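Long-range contact in putative peptidase (Bacteroides fragilis, PDB 5DYN), which is a cysteine protease of the clostripain family that probably activates the B. fragilis toxin by proteolytic cleavage, the chain here being the C-terminal part of the protein: residues T135-C147 / M204-M218. Numbering follows the deposited sequence.
Sequences TGKQNFDLSGVMC and MNQDAKGLSTYIPRM. With NA (sodium ion), chain I; NA (sodium ion), chain J; NA (sodium ion), chain G.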
loop_
_atom_site.group_PDB
_atom_site.type_symbol
_atom_site.label_atom_id
_atom_site.label_comp_id
_atom_site.label_asym_id
_atom_site.label_seq_id
_atom_site.Cartn_x
_atom_site.Cartn_y
_atom_site.Cartn_z
ATOM N N THR B 135 -11.722 25.325 12.726
ATOM C CA THR B 135 -12.970 25.718 13.368
ATOM C C THR B 135 -14.048 26.097 12.356
ATOM O O THR B 135 -15.238 26.061 12.670
ATOM C CB THR B 135 -12.744 26.897 14.332
ATOM O OG1 THR B 135 -12.099 27.972 13.634
ATOM C CG2 THR B 135 -11.866 26.464 15.497
ATOM N N GLY B 136 -13.627 26.452 11.145
ATOM C CA GLY B 136 -14.556 26.833 10.094
ATOM C C GLY B 136 -14.523 25.903 8.894
ATOM O O GLY B 136 -13.696 24.994 8.823
ATOM N N LYS B 137 -15.428 26.134 7.948
ATOM C CA LYS B 137 -15.504 25.327 6.731
ATOM C C LYS B 137 -15.054 26.132 5.518
ATOM O O LYS B 137 -15.789 26.986 5.017
ATOM C CB LYS B 137 -16.926 24.801 6.519
ATOM C CG LYS B 137 -17.105 23.975 5.252
ATOM C CD LYS B 137 -18.492 23.354 5.194
ATOM C CE LYS B 137 -18.716 22.612 3.887
ATOM N NZ LYS B 137 -20.111 22.096 3.781
ATOM N N GLN B 138 -13.849 25.841 5.043
ATOM C CA GLN B 138 -13.218 26.641 3.998
ATOM C C GLN B 138 -12.032 25.903 3.380
ATOM O O GLN B 138 -11.305 25.195 4.080
ATOM C CB GLN B 138 -12.767 27.988 4.578
ATOM C CG GLN B 138 -11.854 28.805 3.684
ATOM C CD GLN B 138 -11.461 30.126 4.313
ATOM O OE1 GLN B 138 -12.030 31.169 3.992
ATOM N NE2 GLN B 138 -10.484 30.090 5.215
ATOM N N ASN B 139 -11.849 26.057 2.071
ATOM C CA ASN B 139 -10.676 25.508 1.397
ATOM C C ASN B 139 -9.382 25.958 2.066
ATOM O O ASN B 139 -9.243 27.114 2.467
ATOM C CB ASN B 139 -10.662 25.906 -0.080
ATOM C CG ASN B 139 -11.571 25.037 -0.925
ATOM O OD1 ASN B 139 -11.902 23.912 -0.545
ATOM N ND2 ASN B 139 -11.977 25.553 -2.080
ATOM N N PHE B 140 -8.440 25.032 2.188
ATOM C CA PHE B 140 -7.192 25.304 2.884
ATOM C C PHE B 140 -6.164 25.962 1.964
ATOM O O PHE B 140 -6.235 25.831 0.743
ATOM C CB PHE B 140 -6.621 24.007 3.469
ATOM C CG PHE B 140 -7.489 23.383 4.531
ATOM C CD1 PHE B 140 -8.583 22.602 4.187
ATOM C CD2 PHE B 140 -7.203 23.569 5.877
ATOM C CE1 PHE B 140 -9.379 22.021 5.162
ATOM C CE2 PHE B 140 -7.995 22.994 6.859
ATOM C CZ PHE B 140 -9.086 22.218 6.501
ATOM N N ASP B 141 -5.221 26.682 2.562
ATOM C CA ASP B 141 -4.065 27.195 1.835
ATOM C C ASP B 141 -2.974 26.127 1.854
ATOM O O ASP B 141 -2.178 26.054 2.790
ATOM C CB ASP B 141 -3.570 28.505 2.456
ATOM C CG ASP B 141 -2.389 29.102 1.710
ATOM O OD1 ASP B 141 -2.193 28.767 0.521
ATOM O OD2 ASP B 141 -1.660 29.917 2.315
ATOM N N LEU B 142 -2.949 25.293 0.818
ATOM C CA LEU B 142 -2.129 24.085 0.831
ATOM C C LEU B 142 -0.805 24.213 0.089
ATOM O O LEU B 142 -0.173 23.206 -0.236
ATOM C CB LEU B 142 -2.921 22.917 0.244
ATOM C CG LEU B 142 -4.127 22.471 1.065
ATOM C CD1 LEU B 142 -4.866 21.348 0.360
ATOM C CD2 LEU B 142 -3.674 22.043 2.450
ATOM N N SER B 143 -0.386 25.443 -0.184
ATOM C CA SER B 143 0.909 25.664 -0.813
ATOM C C SER B 143 2.004 25.235 0.156
ATOM O O SER B 143 1.959 25.571 1.339
ATOM C CB SER B 143 1.082 27.130 -1.218
ATOM O OG SER B 143 0.879 27.990 -0.111
ATOM N N GLY B 144 2.974 24.477 -0.343
ATOM C CA GLY B 144 4.044 23.980 0.502
ATOM C C GLY B 144 3.731 22.623 1.100
ATOM O O GLY B 144 4.625 21.931 1.589
ATOM N N VAL B 145 2.458 22.240 1.074
ATOM C CA VAL B 145 2.056 20.913 1.526
ATOM C C VAL B 145 2.114 19.939 0.359
ATOM O O VAL B 145 1.305 20.028 -0.566
ATOM C CB VAL B 145 0.636 20.904 2.122
ATOM C CG1 VAL B 145 0.266 19.498 2.579
ATOM C CG2 VAL B 145 0.530 21.891 3.273
ATOM N N MET B 146 3.077 19.023 0.405
ATOM C CA MET B 146 3.290 18.058 -0.672
ATOM C C MET B 146 2.005 17.344 -1.045
ATOM O O MET B 146 1.306 16.809 -0.183
ATOM C CB MET B 146 4.347 17.024 -0.279
ATOM C CG MET B 146 4.538 15.921 -1.318
ATOM S SD MET B 146 5.161 16.558 -2.891
ATOM C CE MET B 146 5.056 15.097 -3.927
ATOM N N CYS B 147 1.693 17.359 -2.335
ATOM C CA CYS B 147 0.549 16.628 -2.853
ATOM C C CYS B 147 1.040 15.411 -3.621
ATOM O O CYS B 147 1.732 15.550 -4.631
ATOM C CB CYS B 147 -0.304 17.519 -3.753
ATOM S SG CYS B 147 -1.836 16.754 -4.316
ATOM N N MET B 204 9.364 15.399 -5.530
ATOM C CA MET B 204 8.974 14.942 -4.206
ATOM C C MET B 204 9.594 15.856 -3.157
ATOM O O MET B 204 10.807 15.823 -2.948
ATOM C CB MET B 204 9.414 13.495 -3.976
ATOM C CG MET B 204 9.094 12.967 -2.588
ATOM S SD MET B 204 7.323 12.762 -2.338
ATOM C CE MET B 204 6.978 11.401 -3.450
ATOM N N ASN B 205 8.764 16.674 -2.514
ATOM C CA ASN B 205 9.238 17.614 -1.498
ATOM C C ASN B 205 10.081 16.934 -0.427
ATOM O O ASN B 205 9.747 15.849 0.050
ATOM C CB ASN B 205 8.059 18.340 -0.852
ATOM C CG ASN B 205 7.365 19.282 -1.808
ATOM O OD1 ASN B 205 7.768 19.414 -2.964
ATOM N ND2 ASN B 205 6.309 19.936 -1.337
ATOM N N GLN B 206 11.180 17.584 -0.061
ATOM C CA GLN B 206 12.168 16.984 0.824
ATOM C C GLN B 206 11.667 16.876 2.260
ATOM O O GLN B 206 12.234 16.131 3.059
ATOM C CB GLN B 206 13.471 17.786 0.779
ATOM C CG GLN B 206 14.175 17.760 -0.580
ATOM C CD GLN B 206 14.570 16.357 -1.022
ATOM O OE1 GLN B 206 15.024 15.542 -0.215
ATOM N NE2 GLN B 206 14.393 16.068 -2.309
ATOM N N ASP B 207 10.605 17.610 2.587
ATOM C CA ASP B 207 10.060 17.579 3.940
ATOM C C ASP B 207 8.832 16.674 4.054
ATOM O O ASP B 207 8.213 16.587 5.114
ATOM C CB ASP B 207 9.713 18.995 4.416
ATOM C CG ASP B 207 8.772 19.722 3.472
ATOM O OD1 ASP B 207 8.246 19.090 2.533
ATOM O OD2 ASP B 207 8.550 20.934 3.681
ATOM N N ALA B 208 8.476 16.010 2.958
ATOM C CA ALA B 208 7.411 15.014 2.995
ATOM C C ALA B 208 7.862 13.829 3.850
ATOM O O ALA B 208 9.054 13.524 3.914
ATOM C CB ALA B 208 7.043 14.562 1.595
ATOM N N LYS B 209 6.917 13.166 4.507
ATOM C CA LYS B 209 7.267 12.099 5.435
ATOM C C LYS B 209 6.785 10.728 4.963
ATOM O O LYS B 209 7.123 9.709 5.566
ATOM C CB LYS B 209 6.710 12.405 6.826
ATOM C CG LYS B 209 7.160 13.746 7.399
ATOM C CD LYS B 209 8.670 13.918 7.343
ATOM C CE LYS B 209 9.128 15.091 8.203
ATOM N NZ LYS B 209 8.490 16.375 7.799
ATOM N N GLY B 210 5.993 10.704 3.894
ATOM C CA GLY B 210 5.641 9.454 3.240
ATOM C C GLY B 210 4.316 8.807 3.605
ATOM O O GLY B 210 4.049 7.675 3.205
ATOM N N LEU B 211 3.485 9.517 4.361
ATOM C CA LEU B 211 2.154 9.024 4.699
ATOM C C LEU B 211 1.117 10.054 4.287
ATOM O O LEU B 211 1.174 11.206 4.718
ATOM C CB LEU B 211 2.039 8.720 6.193
ATOM C CG LEU B 211 0.734 8.063 6.654
ATOM C CD1 LEU B 211 0.604 6.655 6.085
ATOM C CD2 LEU B 211 0.640 8.045 8.172
ATOM N N SER B 212 0.171 9.644 3.449
ATOM C CA SER B 212 -0.787 10.590 2.895
ATOM C C SER B 212 -2.027 10.748 3.765
ATOM O O SER B 212 -2.316 9.917 4.626
ATOM C CB SER B 212 -1.210 10.166 1.489
ATOM O OG SER B 212 -2.141 9.102 1.548
ATOM N N THR B 213 -2.753 11.832 3.520
ATOM C CA THR B 213 -4.031 12.076 4.163
ATOM C C THR B 213 -4.988 12.717 3.168
ATOM O O THR B 213 -4.562 13.298 2.171
ATOM C CB THR B 213 -3.894 12.996 5.386
ATOM O OG1 THR B 213 -5.176 13.158 6.008
ATOM C CG2 THR B 213 -3.372 14.364 4.963
ATOM N N TYR B 214 -6.282 12.609 3.440
ATOM C CA TYR B 214 -7.268 13.317 2.643
ATOM C C TYR B 214 -7.463 14.716 3.211
ATOM O O TYR B 214 -7.209 14.962 4.391
ATOM C CB TYR B 214 -8.596 12.555 2.602
ATOM C CG TYR B 214 -9.678 13.264 1.818
ATOM C CD1 TYR B 214 -9.621 13.344 0.433
ATOM C CD2 TYR B 214 -10.754 13.857 2.464
ATOM C CE1 TYR B 214 -10.602 13.993 -0.286
ATOM C CE2 TYR B 214 -11.741 14.510 1.752
ATOM C CZ TYR B 214 -11.661 14.575 0.379
ATOM O OH TYR B 214 -12.645 15.223 -0.329
ATOM N N ILE B 215 -7.884 15.641 2.355
ATOM C CA ILE B 215 -8.247 16.981 2.790
ATOM C C ILE B 215 -9.539 17.385 2.094
ATOM O O ILE B 215 -9.628 17.320 0.867
ATOM C CB ILE B 215 -7.143 18.017 2.485
ATOM C CG1 ILE B 215 -5.819 17.613 3.137
ATOM C CG2 ILE B 215 -7.565 19.397 2.964
ATOM C CD1 ILE B 215 -4.677 18.547 2.830
ATOM N N PRO B 216 -10.553 17.778 2.880
ATOM C CA PRO B 216 -11.839 18.230 2.341
ATOM C C PRO B 216 -11.688 19.422 1.396
ATOM O O PRO B 216 -10.759 20.218 1.532
ATOM C CB PRO B 216 -12.625 18.619 3.596
ATOM C CG PRO B 216 -12.035 17.786 4.676
ATOM C CD PRO B 216 -10.570 17.708 4.350
ATOM N N ARG B 217 -12.608 19.531 0.445
ATOM C CA ARG B 217 -12.557 20.572 -0.571
ATOM C C ARG B 217 -13.974 20.907 -1.012
ATOM O O ARG B 217 -14.825 20.022 -1.107
ATOM C CB ARG B 217 -11.713 20.114 -1.762
ATOM C CG ARG B 217 -12.306 18.900 -2.461
ATOM C CD ARG B 217 -11.243 17.984 -3.005
ATOM N NE ARG B 217 -10.307 17.558 -1.973
ATOM C CZ ARG B 217 -9.154 16.957 -2.236
ATOM N NH1 ARG B 217 -8.814 16.716 -3.494
ATOM N NH2 ARG B 217 -8.343 16.599 -1.251
ATOM N N MET B 218 -14.224 22.186 -1.272
ATOM C CA MET B 218 -15.549 22.652 -1.666
ATOM C C MET B 218 -16.040 21.976 -2.945
ATOM O O MET B 218 -17.238 21.765 -3.125
ATOM C CB MET B 218 -15.541 24.172 -1.858
ATOM C CG MET B 218 -15.376 24.969 -0.574
ATOM S SD MET B 218 -16.743 24.725 0.574
ATOM C CE MET B 218 -16.221 25.756 1.943
HETATM NA NA NA I . 5.868 19.740 1.432
HETATM NA NA NA J . -1.870 7.813 -0.814
HETATM NA NA NA G . -6.989 12.716 7.965
#
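Met146 reaches across from 135-147 into the turn that begins at Asn205, and meets it with three parts of its side chain. Its bend at chi2 (64°) brings SD to the backbone of the turn, where Asn205 N gives it a weak but nearly straight hydrogen bond of 3.6 Å; CE carries on to Met204 SD, the two methionines crossing at about a right angle, and CG lies over Ala208 CB. A sodium ion ties the same end together: Gly144 O, at the type II turn 142-145, binds it at 2.5 Å and Asp207 OD1, in the type I turn 205-208, at 2.7 Å.

Met218 holds the other end. Its backbone N donates to Asn139 OD1 at 3.0 Å, the hydrogen well aimed (164°) and the donor tilted 17° from the amide's carbonyl plane, while Met218 CE comes up against Lys137 O. Between the two ends sits Ile215, its branches divided: CG2 touches Phe140 CD1 at 3.6 Å, and CD1 meets both methyls of Leu142 tip to tip. Tyr158 of strand 158-159, which pairs with strand 212-213, and Phe163 of helix 160-167 also pack on Ile215. Within 204-218, Arg217 NE and NH2 both donate to Ile215 O, with the acceptor in the guanidinium plane.

The one strong hydrogen bond across lies at the exposed Asn139-Met218 end; the Met146 end relies on burial and sodium, its N-H...S bond probably adding little.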